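PDB 1BDG: hexokinase from Schistosoma mansoni, which catalyses the ATP-dependent phosphorylation of glucose and other hexoses to hexose 6-phosphates, the entry step of glycolysis. Local coordinates for residues A[9-13]-A[361-365]. Numbering follows the deposited sequence.
Sequences FEKVV and RIVRY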
loop_
_atom_site.group_PDB
_atom_site.type_symbol
_atom_site.label_atom_id
_atom_site.label_comp_id
_atom_site.label_asym_id
_atom_site.label_seq_id
_atom_site.Cartn_x
_atom_site.Cartn_y
_atom_site.Cartn_z
ATOM N N PHE A 9 -27.015 17.204 -11.975
ATOM C CA PHE A 9 -25.723 17.374 -11.337
ATOM C C PHE A 9 -25.879 17.691 -9.854
ATOM O O PHE A 9 -25.163 17.133 -9.018
ATOM C CB PHE A 9 -24.927 18.459 -12.014
ATOM C CG PHE A 9 -23.528 18.571 -11.495
ATOM C CD1 PHE A 9 -22.547 17.678 -11.917
ATOM C CD2 PHE A 9 -23.195 19.541 -10.549
ATOM C CE1 PHE A 9 -21.255 17.750 -11.402
ATOM C CE2 PHE A 9 -21.907 19.625 -10.025
ATOM C CZ PHE A 9 -20.935 18.732 -10.449
ATOM N N GLU A 10 -26.832 18.556 -9.509
ATOM C CA GLU A 10 -27.045 18.888 -8.106
ATOM C C GLU A 10 -27.455 17.680 -7.255
ATOM O O GLU A 10 -27.296 17.700 -6.034
ATOM C CB GLU A 10 -28.033 20.042 -7.948
ATOM C CG GLU A 10 -27.334 21.408 -7.774
ATOM C CD GLU A 10 -27.710 22.425 -8.847
ATOM O OE1 GLU A 10 -27.415 22.150 -10.030
ATOM O OE2 GLU A 10 -28.282 23.496 -8.504
ATOM N N LYS A 11 -27.985 16.635 -7.894
ATOM C CA LYS A 11 -28.351 15.409 -7.180
ATOM C C LYS A 11 -27.043 14.688 -6.837
ATOM O O LYS A 11 -26.830 14.247 -5.690
ATOM C CB LYS A 11 -29.194 14.500 -8.066
ATOM C CG LYS A 11 -30.538 15.050 -8.355
ATOM C CD LYS A 11 -31.300 14.202 -9.346
ATOM C CE LYS A 11 -32.771 14.647 -9.361
ATOM N NZ LYS A 11 -33.547 14.092 -10.513
ATOM N N VAL A 12 -26.160 14.586 -7.834
ATOM C CA VAL A 12 -24.873 13.932 -7.647
ATOM C C VAL A 12 -24.118 14.622 -6.503
ATOM O O VAL A 12 -23.449 13.962 -5.700
ATOM C CB VAL A 12 -24.029 13.942 -8.951
ATOM C CG1 VAL A 12 -22.663 13.318 -8.718
ATOM C CG2 VAL A 12 -24.755 13.197 -10.031
ATOM N N VAL A 13 -24.251 15.934 -6.392
ATOM C CA VAL A 13 -23.567 16.618 -5.312
ATOM C C VAL A 13 -24.083 16.166 -3.946
ATOM O O VAL A 13 -23.312 15.790 -3.066
ATOM C CB VAL A 13 -23.694 18.132 -5.452
ATOM C CG1 VAL A 13 -23.215 18.828 -4.166
ATOM C CG2 VAL A 13 -22.876 18.592 -6.657
ATOM N N ARG A 361 -19.565 14.961 -17.012
ATOM C CA ARG A 361 -19.452 15.889 -15.890
ATOM C C ARG A 361 -19.696 15.174 -14.549
ATOM O O ARG A 361 -18.887 15.275 -13.625
ATOM C CB ARG A 361 -20.421 17.061 -16.062
ATOM C CG ARG A 361 -20.430 17.972 -14.864
ATOM C CD ARG A 361 -20.846 19.376 -15.195
ATOM N NE ARG A 361 -21.925 19.848 -14.335
ATOM C CZ ARG A 361 -22.367 21.100 -14.324
ATOM N NH1 ARG A 361 -21.802 22.008 -15.128
ATOM N NH2 ARG A 361 -23.397 21.438 -13.552
ATOM N N ILE A 362 -20.814 14.452 -14.460
ATOM C CA ILE A 362 -21.175 13.679 -13.268
ATOM C C ILE A 362 -20.054 12.696 -12.908
ATOM O O ILE A 362 -19.667 12.614 -11.752
ATOM C CB ILE A 362 -22.511 12.882 -13.488
ATOM C CG1 ILE A 362 -23.716 13.817 -13.359
ATOM C CG2 ILE A 362 -22.599 11.680 -12.563
ATOM C CD1 ILE A 362 -25.021 13.168 -13.689
ATOM N N VAL A 363 -19.506 11.996 -13.902
ATOM C CA VAL A 363 -18.440 11.024 -13.658
ATOM C C VAL A 363 -17.095 11.614 -13.206
ATOM O O VAL A 363 -16.407 11.010 -12.383
ATOM C CB VAL A 363 -18.261 10.057 -14.862
ATOM C CG1 VAL A 363 -17.048 9.169 -14.675
ATOM C CG2 VAL A 363 -19.474 9.169 -14.990
ATOM N N ARG A 364 -16.714 12.781 -13.720
ATOM C CA ARG A 364 -15.444 13.398 -13.303
ATOM C C ARG A 364 -15.561 13.900 -11.856
ATOM O O ARG A 364 -14.583 13.961 -11.118
ATOM C CB ARG A 364 -15.054 14.560 -14.233
ATOM C CG ARG A 364 -13.605 15.033 -14.089
ATOM C CD ARG A 364 -13.536 16.540 -13.881
ATOM N NE ARG A 364 -12.177 17.094 -13.887
ATOM C CZ ARG A 364 -11.232 16.821 -12.982
ATOM N NH1 ARG A 364 -11.478 15.976 -11.977
ATOM N NH2 ARG A 364 -10.037 17.421 -13.065
ATOM N N TYR A 365 -16.771 14.254 -11.452
ATOM C CA TYR A 365 -17.002 14.725 -10.098
ATOM C C TYR A 365 -16.907 13.518 -9.159
ATOM O O TYR A 365 -16.319 13.600 -8.080
ATOM C CB TYR A 365 -18.378 15.380 -10.012
ATOM C CG TYR A 365 -18.692 16.000 -8.677
ATOM C CD1 TYR A 365 -18.106 17.200 -8.289
ATOM C CD2 TYR A 365 -19.604 15.395 -7.812
ATOM C CE1 TYR A 365 -18.425 17.786 -7.070
ATOM C CE2 TYR A 365 -19.928 15.965 -6.593
ATOM C CZ TYR A 365 -19.342 17.160 -6.226
ATOM O OH TYR A 365 -19.694 17.737 -5.035
HETATM O O HOH W 1 -20.605 16.856 -2.362
#
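The ring of F9 sits between R361 and Y365, two side chains one helical turn apart on the facing helix. R361 carries its guanidinium over one face of this ring, with CZ 4.2 Å from the ring centroid and close to the ring normal, a cation-pi contact. The two planes stand 77° apart, so the guanidinium presents its NE and NH2 edge to the ring instead of lying flat on it; NE comes within 3.3 Å of CD1 of F9. With CG anti to the backbone N (chi1 175°), the arginine reaches across to F9, and a bend at chi3 brings the charged end over the phenyl ring. Toward Y365, F9 turns its edge: CZ of F9 lies above the tyrosine ring near its rim, in a T-shaped pair with centroids 5.2 Å apart and planes at 64°. Deeper in the interface, CG2 of V12 meets CG1 of I362 at 3.5 Å, while CG1 of V12 packs against CD2 of Y365. V13 CG2 rests near the phenolic end, where a water bridges Y365 OH and the carbonyl O of V13.

The axes of segments 9-13 and 361-365 run nearly parallel and approach to 10.1 Å. The contact packs the N-terminal helix 5-16 against the start of the long helix 357-389 of the predicted large subdomain, and L302 of helix 288-304 touches both V12 and I362. No direct hydrogen bond joins the two segments, so their join depends on apolar fit and on the F9 ring, which offers a face to the R361 cation and an edge to Y365.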